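Local coordinates for DynE8 (Micromonospora chersina, PDB 4AMM), which is an iterative polyketide synthase of enediyne (dynemicin) biosynthesis, represented here by its acyltransferase domain, which probably loads acyl units for chain building, at residues L97-L102 / A342-E347. Residues are numbered along the deposited sequence; the frame is centred on the assembly and turned at random.
Sequences LRVGLL and ADLLVE
Arg-98 and Gly-100 lock onto Leu-344 and Val-346 in a parallel beta ladder: Gly-100 N binds Leu-344 O, Gly-100 O takes Val-346 N at 2.9 Å, and Leu-102 N reaches Val-346 O from above the carbonyl plane. At the N-terminal end a side chain adds a bond to the ladder. Asp-343 points its carboxylate back to segment 97-102, and OD2 receives Arg-98 N through its anti lone pair, 2.9 Å and nearly straight at 170°. Arg-98 O in turn accepts Leu-344 N at 3.3 Å and, weakly, Asp-343 N. The guanidinium stays apart from this carboxylate; its NE is hydrogen-bonded to Asp-341 O.

On one face Val-99 CG1, anti to its backbone N (chi1 177°), lies 4.0 Å from Val-346 CG2. On the other, Leu-102 CD1 rests 3.8 Å from Leu-345 CB, while Leu-345 CD2 passes 3.9 Å from Gly-100 CA, close over the backbone. The extended Glu-347 side chain carries its carboxylate to the amides of Leu-354 and Ser-355 at the start of helix 353-360.

Helix 376-387 covers the Val-99 and Val-346 face and helix 353-360 the Leu-102 and Leu-345 face; in the parallel sheet, 99-103 lies between 344-347 and 171-174, a helix-flanked core consistent with the acyltransferase fold.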
ATOM      1  N   LEU A  97       4.476  -4.716  17.619  1.00 16.07           N
ATOM      2  CA  LEU A  97       4.796  -5.531  16.476  1.00 15.92           C
ATOM      3  C   LEU A  97       5.657  -4.736  15.491  1.00 14.97           C
ATOM      4  O   LEU A  97       5.887  -3.559  15.686  1.00 20.27           O
ATOM      5  CB  LEU A  97       3.493  -5.905  15.750  1.00 16.53           C
ATOM      6  CG  LEU A  97       2.482  -6.506  16.655  1.00 20.31           C
ATOM      7  CD1 LEU A  97       1.365  -7.049  15.825  1.00 24.95           C
ATOM      8  CD2 LEU A  97       3.014  -7.678  17.388  1.00 21.24           C
ATOM      9  N   ARG A  98       6.178  -5.393  14.486  1.00 13.90           N
ATOM     10  CA  ARG A  98       6.969  -4.731  13.437  1.00 15.25           C
ATOM     11  C   ARG A  98       6.006  -4.274  12.333  1.00 14.02           C
ATOM     12  O   ARG A  98       5.257  -5.117  11.806  1.00 14.75           O
ATOM     13  CB  ARG A  98       7.929  -5.716  12.815  1.00 15.76           C
ATOM     14  CG  ARG A  98       9.068  -6.022  13.808  1.00 17.61           C
ATOM     15  CD  ARG A  98      10.046  -7.098  13.238  1.00 20.71           C
ATOM     16  NE  ARG A  98      10.764  -6.581  12.110  1.00 20.71           N
ATOM     17  CZ  ARG A  98      11.877  -5.857  12.181  1.00 20.66           C
ATOM     18  NH1 ARG A  98      12.413  -5.557  13.375  1.00 23.32           N
ATOM     19  NH2 ARG A  98      12.488  -5.412  11.096  1.00 24.88           N
ATOM     20  N   VAL A  99       6.039  -2.965  12.020  1.00 12.54           N
ATOM     21  CA  VAL A  99       5.129  -2.397  10.984  1.00 13.27           C
ATOM     22  C   VAL A  99       5.946  -1.921   9.879  1.00 12.60           C
ATOM     23  O   VAL A  99       6.908  -1.175  10.044  1.00 13.51           O
ATOM     24  CB  VAL A  99       4.280  -1.238  11.585  1.00 12.80           C
ATOM     25  CG1 VAL A  99       3.414  -0.632  10.469  1.00 15.46           C
ATOM     26  CG2 VAL A  99       3.347  -1.778  12.676  1.00 14.53           C
ATOM     27  N   GLY A 100       5.531  -2.280   8.616  1.00 11.95           N
ATOM     28  CA  GLY A 100       6.216  -1.779   7.417  1.00 12.61           C
ATOM     29  C   GLY A 100       5.286  -0.882   6.644  1.00 12.05           C
ATOM     30  O   GLY A 100       4.079  -1.064   6.743  1.00 12.96           O
ATOM     31  N   LEU A 101       5.823   0.041   5.866  1.00 11.64           N
ATOM     32  CA  LEU A 101       5.028   0.879   4.970  1.00 11.39           C
ATOM     33  C   LEU A 101       5.072   0.435   3.521  1.00 11.35           C
ATOM     34  O   LEU A 101       6.075   0.001   3.013  1.00 12.15           O
ATOM     35  CB  LEU A 101       5.462   2.344   5.031  1.00 12.11           C
ATOM     36  CG  LEU A 101       5.593   2.945   6.447  1.00 11.41           C
ATOM     37  CD1 LEU A 101       6.031   4.388   6.297  1.00 12.72           C
ATOM     38  CD2 LEU A 101       4.255   2.879   7.141  1.00 14.88           C
ATOM     39  N   LEU A 102       3.921   0.595   2.890  1.00 11.70           N
ATOM     40  CA  LEU A 102       3.783   0.376   1.390  1.00 11.16           C
ATOM     41  C   LEU A 102       3.386   1.634   0.699  1.00 10.44           C
ATOM     42  O   LEU A 102       2.366   2.220   1.061  1.00 12.25           O
ATOM     43  CB  LEU A 102       2.710  -0.685   1.163  1.00 11.50           C
ATOM     44  CG  LEU A 102       2.865  -2.018   1.909  1.00 10.85           C
ATOM     45  CD1 LEU A 102       1.582  -2.911   1.680  1.00 15.20           C
ATOM     46  CD2 LEU A 102       4.070  -2.787   1.472  1.00 16.63           C
ATOM     47  N   ALA A 342       7.739  -7.779   8.639  1.00 21.06           N
ATOM     48  CA  ALA A 342       6.796  -6.959   9.347  1.00 18.42           C
ATOM     49  C   ALA A 342       5.568  -7.784   9.581  1.00 18.84           C
ATOM     50  O   ALA A 342       5.076  -8.464   8.670  1.00 19.42           O
ATOM     51  CB  ALA A 342       6.406  -5.689   8.533  1.00 20.44           C
ATOM     52  N   ASP A 343       5.035  -7.753  10.768  1.00 17.48           N
ATOM     53  CA  ASP A 343       3.802  -8.394  11.070  1.00 17.49           C
ATOM     54  C   ASP A 343       2.584  -7.735  10.473  1.00 17.30           C
ATOM     55  O   ASP A 343       1.564  -8.396  10.197  1.00 20.00           O
ATOM     56  CB  ASP A 343       3.616  -8.373  12.576  1.00 18.82           C
ATOM     57  CG  ASP A 343       4.820  -8.942  13.316  1.00 23.86           C
ATOM     58  OD1 ASP A 343       5.067 -10.156  13.085  1.00 30.32           O
ATOM     59  OD2 ASP A 343       5.543  -8.225  14.044  1.00 22.50           O
ATOM     60  N   LEU A 344       2.687  -6.437  10.233  1.00 14.91           N
ATOM     61  CA  LEU A 344       1.599  -5.729   9.659  0.50 15.37           C
ATOM     62  C   LEU A 344       2.170  -4.660   8.691  1.00 14.01           C
ATOM     63  O   LEU A 344       3.204  -4.048   8.936  1.00 14.34           O
ATOM     64  CB  LEU A 344       0.787  -5.182  10.849  0.50 16.21           C
ATOM     65  CG  LEU A 344      -0.454  -4.396  10.594  0.50 18.31           C
ATOM     66  CD1 LEU A 344      -1.257  -4.526  11.841  0.50 19.83           C
ATOM     67  CD2 LEU A 344      -0.032  -2.947  10.321  0.50 21.87           C
ATOM     68  N   LEU A 345       1.487  -4.458   7.556  1.00 13.91           N
ATOM     69  CA  LEU A 345       1.915  -3.450   6.585  1.00 12.66           C
ATOM     70  C   LEU A 345       0.836  -2.396   6.512  1.00 11.95           C
ATOM     71  O   LEU A 345      -0.368  -2.739   6.487  1.00 12.33           O
ATOM     72  CB  LEU A 345       2.069  -4.129   5.215  1.00 12.27           C
ATOM     73  CG  LEU A 345       3.153  -5.164   5.206  1.00 13.56           C
ATOM     74  CD1 LEU A 345       3.024  -6.144   4.100  1.00 16.30           C
ATOM     75  CD2 LEU A 345       4.515  -4.480   5.173  1.00 15.08           C
ATOM     76  N   VAL A 346       1.186  -1.143   6.424  1.00 11.52           N
ATOM     77  CA  VAL A 346       0.251  -0.070   6.251  1.00 11.84           C
ATOM     78  C   VAL A 346       0.574   0.655   4.970  1.00 12.33           C
ATOM     79  O   VAL A 346       1.720   1.108   4.743  1.00 12.09           O
ATOM     80  CB  VAL A 346       0.347   0.948   7.470  1.00 13.29           C
ATOM     81  CG1 VAL A 346      -0.594   2.141   7.189  1.00 13.41           C
ATOM     82  CG2 VAL A 346      -0.082   0.182   8.742  1.00 15.83           C
ATOM     83  N   GLU A 347      -0.392   0.711   4.068  1.00 12.43           N
ATOM     84  CA  GLU A 347      -0.229   1.460   2.799  1.00 12.55           C
ATOM     85  C   GLU A 347      -0.491   2.942   2.992  1.00 13.12           C
ATOM     86  O   GLU A 347      -1.510   3.342   3.613  1.00 14.98           O
ATOM     87  CB  GLU A 347      -1.161   0.790   1.757  1.00 13.30           C
ATOM     88  CG  GLU A 347      -1.097   1.433   0.361  1.00 17.21           C
ATOM     89  CD  GLU A 347      -1.954   0.677  -0.656  1.00 20.48           C
ATOM     90  OE1 GLU A 347      -2.683  -0.264  -0.280  1.00 18.11           O
ATOM     91  OE2 GLU A 347      -1.712   0.914  -1.818  1.00 20.47           O
TER